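Side-chain contacts in transcriptional regulator (NtrC family) (Aquifex aeolicus, PDB 3DZD), which probably acts as an ATP-driven activator of sigma-54-dependent transcription, a response regulator of the NtrC family built around an AAA+ ATPase and captured with ADP in its inactive state: residues A[130-135]-A[312-317]; A[136-141]-A[302-307]; A[319-322]-A[327-330]; A[341-344]-A[348-351]. All coordinates share one frame; numbering follows the deposited sequence.

Contact 1. Residues A[130-135]-A[312-317]; sequences EFVGEH and AEYFLK. With ADP (adenosine-5'-diphosphate), chain C.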
# COMPACT_ATOMS: atom_id res chain seq x y z
N GLU A 130 5.82 -6.23 -15.40
CA GLU A 130 6.14 -6.99 -16.59
C GLU A 130 5.40 -6.43 -17.80
O GLU A 130 4.17 -6.34 -17.81
CB GLU A 130 5.76 -8.46 -16.40
CG GLU A 130 6.32 -9.09 -15.13
CD GLU A 130 7.75 -9.56 -15.28
OE1 GLU A 130 8.27 -9.56 -16.42
OE2 GLU A 130 8.36 -9.95 -14.26
N PHE A 131 6.15 -6.04 -18.81
CA PHE A 131 5.56 -5.53 -20.04
C PHE A 131 6.19 -6.26 -21.19
O PHE A 131 7.18 -5.81 -21.77
CB PHE A 131 5.81 -4.03 -20.15
CG PHE A 131 5.11 -3.40 -21.30
CD1 PHE A 131 5.60 -2.23 -21.87
CD2 PHE A 131 3.97 -3.99 -21.83
CE1 PHE A 131 4.94 -1.64 -22.94
CE2 PHE A 131 3.32 -3.41 -22.90
CZ PHE A 131 3.80 -2.24 -23.46
N VAL A 132 5.63 -7.41 -21.53
CA VAL A 132 6.29 -8.33 -22.45
C VAL A 132 5.96 -8.04 -23.91
O VAL A 132 4.80 -7.82 -24.26
CB VAL A 132 5.96 -9.79 -22.10
CG1 VAL A 132 6.55 -10.73 -23.14
CG2 VAL A 132 6.47 -10.11 -20.72
N GLY A 133 6.99 -8.05 -24.75
CA GLY A 133 6.82 -7.82 -26.17
C GLY A 133 8.08 -7.30 -26.85
O GLY A 133 8.75 -6.39 -26.33
N GLU A 134 8.38 -7.86 -28.01
CA GLU A 134 9.53 -7.44 -28.79
C GLU A 134 9.17 -6.97 -30.21
O GLU A 134 10.05 -6.57 -30.97
CB GLU A 134 10.59 -8.56 -28.85
CG GLU A 134 11.19 -8.94 -27.49
CD GLU A 134 11.91 -7.79 -26.80
OE1 GLU A 134 12.68 -7.06 -27.48
OE2 GLU A 134 11.71 -7.61 -25.58
N HIS A 135 7.89 -7.01 -30.58
CA HIS A 135 7.49 -6.46 -31.88
C HIS A 135 7.88 -4.99 -31.96
O HIS A 135 7.66 -4.25 -31.01
CB HIS A 135 5.99 -6.58 -32.12
CG HIS A 135 5.59 -6.28 -33.53
ND1 HIS A 135 5.46 -5.00 -34.01
CD2 HIS A 135 5.31 -7.10 -34.58
CE1 HIS A 135 5.11 -5.03 -35.29
NE2 HIS A 135 5.02 -6.30 -35.65
N ALA A 312 2.65 -16.15 -24.14
CA ALA A 312 2.21 -17.48 -23.75
C ALA A 312 3.22 -18.14 -22.82
O ALA A 312 2.87 -18.75 -21.81
CB ALA A 312 1.96 -18.36 -24.98
N GLU A 313 4.50 -18.03 -23.19
CA GLU A 313 5.56 -18.63 -22.41
C GLU A 313 5.67 -17.95 -21.05
O GLU A 313 5.93 -18.59 -20.04
CB GLU A 313 6.88 -18.55 -23.17
CG GLU A 313 6.93 -19.46 -24.39
CD GLU A 313 8.12 -19.20 -25.29
OE1 GLU A 313 8.67 -18.07 -25.26
OE2 GLU A 313 8.50 -20.12 -26.04
N TYR A 314 5.44 -16.64 -21.04
CA TYR A 314 5.50 -15.86 -19.82
C TYR A 314 4.37 -16.27 -18.87
O TYR A 314 4.58 -16.39 -17.65
CB TYR A 314 5.44 -14.36 -20.15
CG TYR A 314 5.08 -13.44 -18.99
CD1 TYR A 314 6.06 -12.95 -18.14
CD2 TYR A 314 3.78 -13.04 -18.78
CE1 TYR A 314 5.74 -12.10 -17.09
CE2 TYR A 314 3.44 -12.20 -17.75
CZ TYR A 314 4.42 -11.74 -16.90
OH TYR A 314 4.07 -10.89 -15.88
N PHE A 315 3.18 -16.50 -19.42
CA PHE A 315 2.04 -16.88 -18.60
C PHE A 315 2.15 -18.35 -18.16
O PHE A 315 1.86 -18.69 -17.02
CB PHE A 315 0.71 -16.61 -19.32
CG PHE A 315 0.38 -15.14 -19.47
CD1 PHE A 315 0.36 -14.31 -18.35
CD2 PHE A 315 0.10 -14.60 -20.71
CE1 PHE A 315 0.07 -12.95 -18.48
CE2 PHE A 315 -0.20 -13.25 -20.85
CZ PHE A 315 -0.21 -12.42 -19.74
N LEU A 316 2.58 -19.20 -19.08
CA LEU A 316 2.74 -20.62 -18.80
C LEU A 316 3.71 -20.83 -17.64
O LEU A 316 3.47 -21.67 -16.78
CB LEU A 316 3.23 -21.35 -20.04
CG LEU A 316 3.48 -22.85 -19.88
CD1 LEU A 316 2.16 -23.59 -19.66
CD2 LEU A 316 4.21 -23.41 -21.10
N LYS A 317 4.81 -20.08 -17.63
CA LYS A 317 5.77 -20.18 -16.54
C LYS A 317 5.18 -19.66 -15.25
O LYS A 317 5.24 -20.33 -14.22
CB LYS A 317 7.06 -19.42 -16.86
CG LYS A 317 8.12 -20.26 -17.53
CD LYS A 317 7.59 -20.91 -18.80
CE LYS A 317 8.72 -21.43 -19.67
NZ LYS A 317 9.57 -22.41 -18.93
PB ADP C . -6.63 -3.39 -20.68
O1B ADP C . -6.11 -2.57 -19.53
O2B ADP C . -8.13 -3.52 -20.74
O3B ADP C . -6.06 -3.02 -22.02
PA ADP C . -5.34 -5.51 -19.17
O1A ADP C . -3.88 -5.16 -19.21
O2A ADP C . -6.11 -5.13 -17.92
O3A ADP C . -6.05 -4.90 -20.49
O5' ADP C . -5.50 -7.10 -19.38
C5' ADP C . -4.38 -7.90 -19.73
C4' ADP C . -4.04 -8.91 -18.65
O4' ADP C . -2.82 -9.52 -19.06
C3' ADP C . -3.69 -8.22 -17.35
O3' ADP C . -3.76 -9.17 -16.29
C2' ADP C . -2.24 -7.83 -17.48
O2' ADP C . -1.64 -8.08 -16.21
C1' ADP C . -1.70 -8.84 -18.48
N9 ADP C . -0.94 -8.19 -19.56
C8 ADP C . -1.46 -7.40 -20.52
N7 ADP C . -0.51 -6.98 -21.39
C5 ADP C . 0.65 -7.51 -20.98
C6 ADP C . 2.05 -7.45 -21.44
N6 ADP C . 2.39 -6.73 -22.55
N1 ADP C . 2.97 -8.14 -20.74
C2 ADP C . 2.63 -8.85 -19.65
N3 ADP C . 1.38 -8.95 -19.16
C4 ADP C . 0.37 -8.31 -19.78

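Contact 2. Residues A[136-141]-A[302-307]; sequences PKILEI and RERGKD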
# COMPACT_ATOMS: atom_id res chain seq x y z
N PRO A 136 8.45 -4.58 -33.10
CA PRO A 136 8.88 -3.19 -33.33
C PRO A 136 7.85 -2.15 -32.86
O PRO A 136 8.22 -1.09 -32.35
CB PRO A 136 9.05 -3.13 -34.85
CG PRO A 136 9.42 -4.55 -35.23
CD PRO A 136 8.68 -5.44 -34.28
N LYS A 137 6.57 -2.45 -33.02
CA LYS A 137 5.55 -1.52 -32.54
C LYS A 137 5.56 -1.41 -31.00
O LYS A 137 5.43 -0.32 -30.45
CB LYS A 137 4.17 -1.89 -33.07
CG LYS A 137 4.02 -1.55 -34.55
CD LYS A 137 2.85 -2.25 -35.23
CE LYS A 137 2.43 -1.43 -36.46
NZ LYS A 137 1.80 -2.23 -37.55
N ILE A 138 5.76 -2.54 -30.33
CA ILE A 138 5.84 -2.52 -28.88
C ILE A 138 7.13 -1.90 -28.37
O ILE A 138 7.12 -1.16 -27.40
CB ILE A 138 5.69 -3.91 -28.28
CG1 ILE A 138 4.32 -4.49 -28.63
CG2 ILE A 138 5.90 -3.84 -26.77
CD1 ILE A 138 3.15 -3.70 -28.07
N LEU A 139 8.25 -2.19 -29.02
CA LEU A 139 9.52 -1.58 -28.64
C LEU A 139 9.47 -0.06 -28.79
O LEU A 139 10.07 0.67 -28.01
CB LEU A 139 10.68 -2.16 -29.46
CG LEU A 139 10.87 -3.67 -29.22
CD1 LEU A 139 11.96 -4.25 -30.11
CD2 LEU A 139 11.15 -3.94 -27.73
N GLU A 140 8.73 0.41 -29.79
CA GLU A 140 8.55 1.84 -30.02
C GLU A 140 7.82 2.50 -28.84
O GLU A 140 8.23 3.55 -28.36
CB GLU A 140 7.80 2.05 -31.33
CG GLU A 140 7.63 3.49 -31.77
CD GLU A 140 6.80 3.60 -33.06
OE1 GLU A 140 5.92 2.72 -33.28
OE2 GLU A 140 7.03 4.55 -33.84
N ILE A 141 6.75 1.85 -28.37
CA ILE A 141 6.01 2.30 -27.18
C ILE A 141 6.94 2.30 -25.95
O ILE A 141 6.96 3.26 -25.17
CB ILE A 141 4.76 1.41 -26.92
CG1 ILE A 141 3.69 1.67 -28.00
CG2 ILE A 141 4.18 1.62 -25.53
CD1 ILE A 141 2.61 0.62 -28.08
N ARG A 302 -3.04 -9.55 -32.24
CA ARG A 302 -2.85 -10.14 -33.56
C ARG A 302 -1.99 -9.29 -34.50
O ARG A 302 -1.66 -9.73 -35.61
CB ARG A 302 -4.20 -10.43 -34.23
CG ARG A 302 -4.95 -9.18 -34.60
CD ARG A 302 -6.42 -9.44 -34.82
NE ARG A 302 -7.16 -8.21 -35.10
CZ ARG A 302 -7.77 -7.46 -34.18
NH1 ARG A 302 -7.73 -7.80 -32.89
NH2 ARG A 302 -8.43 -6.37 -34.55
N GLU A 303 -1.65 -8.07 -34.09
CA GLU A 303 -0.76 -7.23 -34.89
C GLU A 303 0.66 -7.25 -34.36
O GLU A 303 1.49 -6.47 -34.80
CB GLU A 303 -1.25 -5.77 -34.93
CG GLU A 303 -2.45 -5.53 -35.84
CD GLU A 303 -2.81 -4.05 -35.95
OE1 GLU A 303 -1.89 -3.18 -35.92
OE2 GLU A 303 -4.02 -3.75 -36.08
N ARG A 304 0.94 -8.16 -33.42
CA ARG A 304 2.20 -8.11 -32.69
C ARG A 304 3.16 -9.26 -33.00
O ARG A 304 4.09 -9.53 -32.24
CB ARG A 304 1.95 -8.05 -31.19
CG ARG A 304 1.12 -6.87 -30.78
CD ARG A 304 1.26 -6.64 -29.31
NE ARG A 304 0.20 -5.78 -28.80
CZ ARG A 304 -0.08 -5.65 -27.51
NH1 ARG A 304 0.63 -6.34 -26.62
NH2 ARG A 304 -1.06 -4.83 -27.11
N GLY A 305 2.93 -9.90 -34.14
CA GLY A 305 3.82 -10.93 -34.61
C GLY A 305 3.89 -12.07 -33.61
O GLY A 305 2.86 -12.66 -33.25
N LYS A 306 5.10 -12.36 -33.16
CA LYS A 306 5.35 -13.50 -32.30
C LYS A 306 5.32 -13.15 -30.81
O LYS A 306 5.67 -13.96 -29.95
CB LYS A 306 6.67 -14.16 -32.71
CG LYS A 306 6.51 -15.12 -33.91
CD LYS A 306 7.73 -15.12 -34.82
CE LYS A 306 8.67 -16.28 -34.51
NZ LYS A 306 8.02 -17.59 -34.80
N ASP A 307 4.88 -11.93 -30.49
CA ASP A 307 4.67 -11.58 -29.10
C ASP A 307 3.68 -12.56 -28.49
O ASP A 307 3.72 -12.80 -27.29
CB ASP A 307 4.13 -10.16 -28.96
CG ASP A 307 5.23 -9.10 -29.01
OD1 ASP A 307 6.42 -9.46 -29.07
OD2 ASP A 307 4.87 -7.90 -28.98
O HOH W 1 1.79 -4.82 -37.13

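Contact 3. Residues A[319-322]-A[327-330]; sequences FAKE and CFEL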
# COMPACT_ATOMS: atom_id res chain seq x y z
N PHE A 319 2.19 -19.30 -14.17
CA PHE A 319 1.12 -20.10 -13.60
C PHE A 319 1.60 -21.48 -13.16
O PHE A 319 1.30 -21.91 -12.05
CB PHE A 319 -0.07 -20.21 -14.57
CG PHE A 319 -0.78 -18.92 -14.79
CD1 PHE A 319 -1.12 -18.11 -13.72
CD2 PHE A 319 -1.10 -18.50 -16.08
CE1 PHE A 319 -1.78 -16.90 -13.92
CE2 PHE A 319 -1.76 -17.30 -16.29
CZ PHE A 319 -2.09 -16.50 -15.22
N ALA A 320 2.35 -22.16 -14.03
CA ALA A 320 2.90 -23.47 -13.69
C ALA A 320 3.70 -23.43 -12.39
O ALA A 320 3.65 -24.35 -11.58
CB ALA A 320 3.76 -24.00 -14.84
N LYS A 321 4.44 -22.34 -12.20
CA LYS A 321 5.19 -22.15 -10.98
C LYS A 321 4.22 -21.94 -9.82
O LYS A 321 4.37 -22.53 -8.75
CB LYS A 321 6.12 -20.93 -11.12
CG LYS A 321 7.40 -21.00 -10.30
CD LYS A 321 8.43 -21.93 -10.93
CE LYS A 321 9.74 -21.97 -10.14
NZ LYS A 321 9.67 -22.82 -8.91
N GLU A 322 3.21 -21.11 -10.06
CA GLU A 322 2.31 -20.67 -9.00
C GLU A 322 1.25 -21.71 -8.61
O GLU A 322 0.80 -21.73 -7.47
CB GLU A 322 1.65 -19.35 -9.38
CG GLU A 322 0.61 -18.87 -8.41
CD GLU A 322 -0.16 -17.68 -8.94
OE1 GLU A 322 -1.16 -17.27 -8.29
OE2 GLU A 322 0.23 -17.14 -10.01
N CYS A 327 4.41 -28.34 -16.24
CA CYS A 327 4.25 -28.15 -17.68
C CYS A 327 4.87 -26.82 -18.08
O CYS A 327 4.21 -25.78 -18.06
CB CYS A 327 2.77 -28.16 -18.05
SG CYS A 327 1.76 -27.03 -17.06
N PHE A 328 6.14 -26.86 -18.46
CA PHE A 328 6.88 -25.63 -18.70
C PHE A 328 7.20 -25.32 -20.16
O PHE A 328 7.70 -24.24 -20.46
CB PHE A 328 8.14 -25.59 -17.84
CG PHE A 328 7.86 -25.32 -16.40
CD1 PHE A 328 7.72 -24.02 -15.94
CD2 PHE A 328 7.71 -26.37 -15.50
CE1 PHE A 328 7.44 -23.77 -14.62
CE2 PHE A 328 7.44 -26.12 -14.17
CZ PHE A 328 7.30 -24.82 -13.73
N GLU A 329 6.92 -26.25 -21.06
CA GLU A 329 7.16 -25.96 -22.47
C GLU A 329 5.88 -26.00 -23.29
O GLU A 329 5.00 -26.83 -23.05
CB GLU A 329 8.20 -26.90 -23.07
CG GLU A 329 7.77 -28.35 -23.12
CD GLU A 329 8.60 -29.18 -24.09
OE1 GLU A 329 9.42 -30.00 -23.62
OE2 GLU A 329 8.44 -29.00 -25.31
N LEU A 330 5.79 -25.08 -24.24
CA LEU A 330 4.74 -25.10 -25.25
C LEU A 330 5.20 -25.96 -26.41
O LEU A 330 6.30 -25.78 -26.93
CB LEU A 330 4.48 -23.69 -25.77
CG LEU A 330 3.93 -22.66 -24.80
CD1 LEU A 330 3.95 -21.26 -25.43
CD2 LEU A 330 2.53 -23.07 -24.37

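Contact 4. Residues A[341-344]-A[348-351]; sequences QEWK and RELK. With ADP (adenosine-5'-diphosphate), chain C.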
# COMPACT_ATOMS: atom_id res chain seq x y z
N GLN A 341 -4.73 -17.64 -34.21
CA GLN A 341 -5.91 -17.09 -33.55
C GLN A 341 -6.03 -15.58 -33.78
O GLN A 341 -5.05 -14.89 -34.00
CB GLN A 341 -5.91 -17.43 -32.05
CG GLN A 341 -5.80 -18.92 -31.78
CD GLN A 341 -6.84 -19.74 -32.54
OE1 GLN A 341 -8.04 -19.60 -32.30
NE2 GLN A 341 -6.38 -20.61 -33.45
N GLU A 342 -7.27 -15.09 -33.72
CA GLU A 342 -7.56 -13.67 -33.85
C GLU A 342 -7.36 -12.89 -32.55
O GLU A 342 -6.91 -11.74 -32.59
CB GLU A 342 -8.99 -13.49 -34.34
CG GLU A 342 -9.13 -13.80 -35.81
CD GLU A 342 -8.44 -12.75 -36.64
OE1 GLU A 342 -8.69 -11.56 -36.38
OE2 GLU A 342 -7.65 -13.13 -37.54
N TRP A 343 -7.70 -13.51 -31.42
CA TRP A 343 -7.59 -12.87 -30.11
C TRP A 343 -8.43 -11.61 -30.01
O TRP A 343 -7.90 -10.53 -29.75
CB TRP A 343 -6.14 -12.56 -29.77
CG TRP A 343 -5.22 -13.73 -29.90
CD1 TRP A 343 -4.22 -13.89 -30.82
CD2 TRP A 343 -5.22 -14.91 -29.10
NE1 TRP A 343 -3.59 -15.09 -30.63
CE2 TRP A 343 -4.19 -15.74 -29.58
CE3 TRP A 343 -5.99 -15.35 -28.03
CZ2 TRP A 343 -3.91 -16.98 -29.03
CZ3 TRP A 343 -5.71 -16.59 -27.48
CH2 TRP A 343 -4.68 -17.39 -27.98
N LYS A 344 -9.74 -11.74 -30.21
CA LYS A 344 -10.62 -10.58 -30.08
C LYS A 344 -10.57 -9.99 -28.66
O LYS A 344 -10.80 -8.80 -28.46
CB LYS A 344 -12.06 -10.94 -30.46
CG LYS A 344 -13.01 -9.76 -30.33
CD LYS A 344 -14.38 -10.06 -30.92
CE LYS A 344 -15.25 -8.82 -30.96
NZ LYS A 344 -16.61 -9.10 -31.50
N ARG A 348 -5.87 -10.39 -22.60
CA ARG A 348 -6.77 -10.84 -21.56
C ARG A 348 -7.29 -12.24 -21.91
O ARG A 348 -7.33 -13.13 -21.07
CB ARG A 348 -7.91 -9.83 -21.42
CG ARG A 348 -8.83 -10.06 -20.27
CD ARG A 348 -9.59 -8.77 -20.02
NE ARG A 348 -10.58 -8.53 -21.06
CZ ARG A 348 -11.10 -7.34 -21.33
NH1 ARG A 348 -10.72 -6.28 -20.62
NH2 ARG A 348 -12.01 -7.21 -22.28
N GLU A 349 -7.66 -12.42 -23.18
CA GLU A 349 -8.06 -13.73 -23.68
C GLU A 349 -6.92 -14.76 -23.58
O GLU A 349 -7.09 -15.84 -23.02
CB GLU A 349 -8.58 -13.63 -25.12
CG GLU A 349 -9.14 -14.96 -25.66
CD GLU A 349 -9.62 -14.88 -27.11
OE1 GLU A 349 -9.94 -13.78 -27.60
OE2 GLU A 349 -9.67 -15.95 -27.76
N LEU A 350 -5.75 -14.41 -24.12
CA LEU A 350 -4.59 -15.29 -24.06
C LEU A 350 -4.23 -15.72 -22.64
O LEU A 350 -3.99 -16.90 -22.39
CB LEU A 350 -3.36 -14.64 -24.70
CG LEU A 350 -2.07 -15.47 -24.67
CD1 LEU A 350 -2.14 -16.68 -25.59
CD2 LEU A 350 -0.88 -14.61 -25.05
N LYS A 351 -4.21 -14.78 -21.71
CA LYS A 351 -3.80 -15.08 -20.35
C LYS A 351 -4.74 -16.12 -19.76
O LYS A 351 -4.31 -17.16 -19.25
CB LYS A 351 -3.80 -13.83 -19.47
CG LYS A 351 -3.14 -14.06 -18.12
CD LYS A 351 -3.29 -12.89 -17.15
CE LYS A 351 -4.70 -12.80 -16.61
NZ LYS A 351 -4.72 -12.06 -15.31
PB ADP C . -6.63 -3.39 -20.68
O1B ADP C . -6.11 -2.57 -19.53
O2B ADP C . -8.13 -3.52 -20.74
O3B ADP C . -6.06 -3.02 -22.02
PA ADP C . -5.34 -5.51 -19.17
O1A ADP C . -3.88 -5.16 -19.21
O2A ADP C . -6.11 -5.13 -17.92
O3A ADP C . -6.05 -4.90 -20.49
O5' ADP C . -5.50 -7.10 -19.38
C5' ADP C . -4.38 -7.90 -19.73
C4' ADP C . -4.04 -8.91 -18.65
O4' ADP C . -2.82 -9.52 -19.06
C3' ADP C . -3.69 -8.22 -17.35
O3' ADP C . -3.76 -9.17 -16.29
C2' ADP C . -2.24 -7.83 -17.48
O2' ADP C . -1.64 -8.08 -16.21
C1' ADP C . -1.70 -8.84 -18.48
N9 ADP C . -0.94 -8.19 -19.56
C8 ADP C . -1.46 -7.40 -20.52
N7 ADP C . -0.51 -6.98 -21.39
C5 ADP C . 0.65 -7.51 -20.98
C6 ADP C . 2.05 -7.45 -21.44
N6 ADP C . 2.39 -6.73 -22.55
N1 ADP C . 2.97 -8.14 -20.74
C2 ADP C . 2.63 -8.85 -19.65
N3 ADP C . 1.38 -8.95 -19.16
C4 ADP C . 0.37 -8.31 -19.78
O HOH W 2 -9.11 -15.80 -30.54

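Contact 1. Residues A[130-135]-A[312-317]
Val132 lays its CG2 methyl over one face of the Tyr314 ring, 4.1 Å from the ring centroid and 20° off the normal, a CH-pi contact displaced toward the rim. With CG1 anti to the backbone N (chi1 175°), CG2 is the branch left to meet the ring. Glu130 crosses the outer end of the same tyrosine: its CB and CG lie against the hydroxyl, CG at 3.0 Å from Tyr314 OH, and its OE1 is near CE1.

Both sides also meet the adenine of ADP. Val132 N gives a nearly straight hydrogen bond to ADP N1 (2.9 Å, 171°), and ADP N6 donates to Val132 O at 3.1 Å. Because the hydrogen bonds of Val132 to the base come from its backbone, its side chain can pack on Tyr314. Tyr314 CE2 comes within 3.9 Å of ADP C2, while Phe131 brings its ring edge to N6.

Further out, Phe315 places one face under Tyr314 CD2 and is itself backed by Val347, Lys351 and Ile354 of helix 346-359. Phe131 packs on Ile167, Val168 and Leu171 of helix 165-176. The adenine thus lies where the loop leading into helix 136-149 meets helix 307-322 of the lid.

Contact 2. Residues A[136-141]-A[302-307]
Ile138 sets its CD1 methyl over one face of the Arg304 guanidinium, 3.5 Å above the plane and displaced toward its rim, with NE at 3.7 Å from CD1. Two successive turns put the methyl there: chi1 of -62° keeps CG1 beside the backbone N, and chi2 of -63° folds CD1 back instead of letting it run straight out. The arginine chain is extended from CG to NE and meets the isoleucine at about a right angle, and its CD packs on Ile138 CG1 at 3.8 Å.

Ile138 CG1 also touches Asp307, 3.5 Å from OD2. The other carboxylate oxygen, OD1, accepts from the backbone N of both Glu134 and His135, which ties the start of helix 307-322 to the loop before helix 136-149. Asp307 closes a type II' turn that begins at Arg304, and Gly305 takes the positive phi (61°) that this turn needs at its second position.

At the solvent side, water 1 accepts from Lys137 NZ (2.6 Å) and donates to Glu303 O (2.9 Å). The extended lysine also draws near Glu303, but NZ to OE1 is 4.1 Å, too long for a salt bridge.

Arg304 NH2 donates to Pro299 O and Thr163 O. A leucine in place of Arg304 would probably leave these two carbonyls without that donor and Ile138 CD1 without the flat group beneath it. The chemistry is divided: apolar isoleucine covers a guanidinium whose NH2 is held by two main-chain carbonyls, the nearest atoms of the Arg304 side chain and ADP being about 4 Å apart.

Contact 3. Residues A[319-322]-A[327-330]
Phe328 swings its ring back over helix 307-322 by holding CG anti to its own carbonyl carbon (chi1 -74°), and with the ring plane set crosswise to the chain (chi2 -85°) it offers a face to Ala320. The Ala320 CB methyl sits over that face, 4.0 Å from the centroid, in a CH-pi contact offset toward the rim; its nearest ring atom is Phe328 CE1 at 3.7 Å. Alanine suits the spot because a single methyl lets the aromatic plane settle close to the helix.

The same methyl serves Cys327, meeting its carbonyl O at 3.7 Å and its SG at 4.3 Å. That sulfur is joined in a disulfide to Cys361, so the residue beside Ala320 is fastened covalently to the chain just after helix 346-359. Lys321 bends at chi2 (76°), and its CD passes 4.2 Å from Phe328 CZ, an oblique and looser touch. Its NZ leads onward to a hydrogen bond with Ser189 O of the second subunit, so a long flexible chain serves both an aromatic neighbour and the subunit interface.

Phe328 O receives a weak hydrogen bond from Lys317 NZ, one turn earlier on the helix. Together these contacts fold the chain leaving helix 307-322 back against its last turn, in the loop that joins helix 307-322 to helix 332-339 within the small helical lid of an AAA+ ATPase.

Contact 4. Residues A[341-344]-A[348-351]
Trp343 and Glu349 meet at the entry to helix 346-359 of the AAA+ lid, whose Arg348 probably corresponds to the sensor II arginine of this family. The indole is clasped between Gln341, two residues earlier, and the helix: Gln341 CB lies over one face and Leu350 CB over the opposite one, while Leu350 CD1 reaches Trp343 CH2 at 3.6 Å. A large flat side chain suits this seat, where it also packs on Val308 and Leu301.

Glu349, with CG anti to its backbone N (chi1 -175°) and extended beyond, runs up to the indole edge; its CG lies in the ring plane, and the carboxylate is turned 62° from it. OE1 accepts from Gly345 N, just ahead of the helix. Water 2 links across the turn, accepting from Trp343 N and donating to Glu349 OE2, each at 2.8 Å. Shortening Glu349 to an alanine would probably leave Gly345 N without its acceptor and cut the water link to Trp343 N.

On the side of the helix turned away from the indole, Arg348 and Lys351 reach the nucleotide. Arg348, which also packs on Tyr323 of the second subunit, has NH1 3.8 Å from ADP O2B, without a hydrogen bond. Lys351 NZ donates to ADP O3' at 3.2 Å.

How the contacts relate
After helix 105-119, the chain opens contact 1 at 130-135 and contact 2 directly after it at 136-141. It then runs through the parallel sheet that ends with strand 294-297. Contact 2 closes first, at 302-307, and contact 1 at 312-317, so contact 2 lies within the longer span of contact 1; the pair ties helix 136-149 and the loop before it to the lid helix 307-322 and the turn leading into it. Contacts 3 and 4 follow in series as short local closures, one at the end of helix 307-322 and the other at the entry to helix 346-359. Contacts 1 and 4 both touch ADP, while contacts 3 and 4 both meet the second subunit.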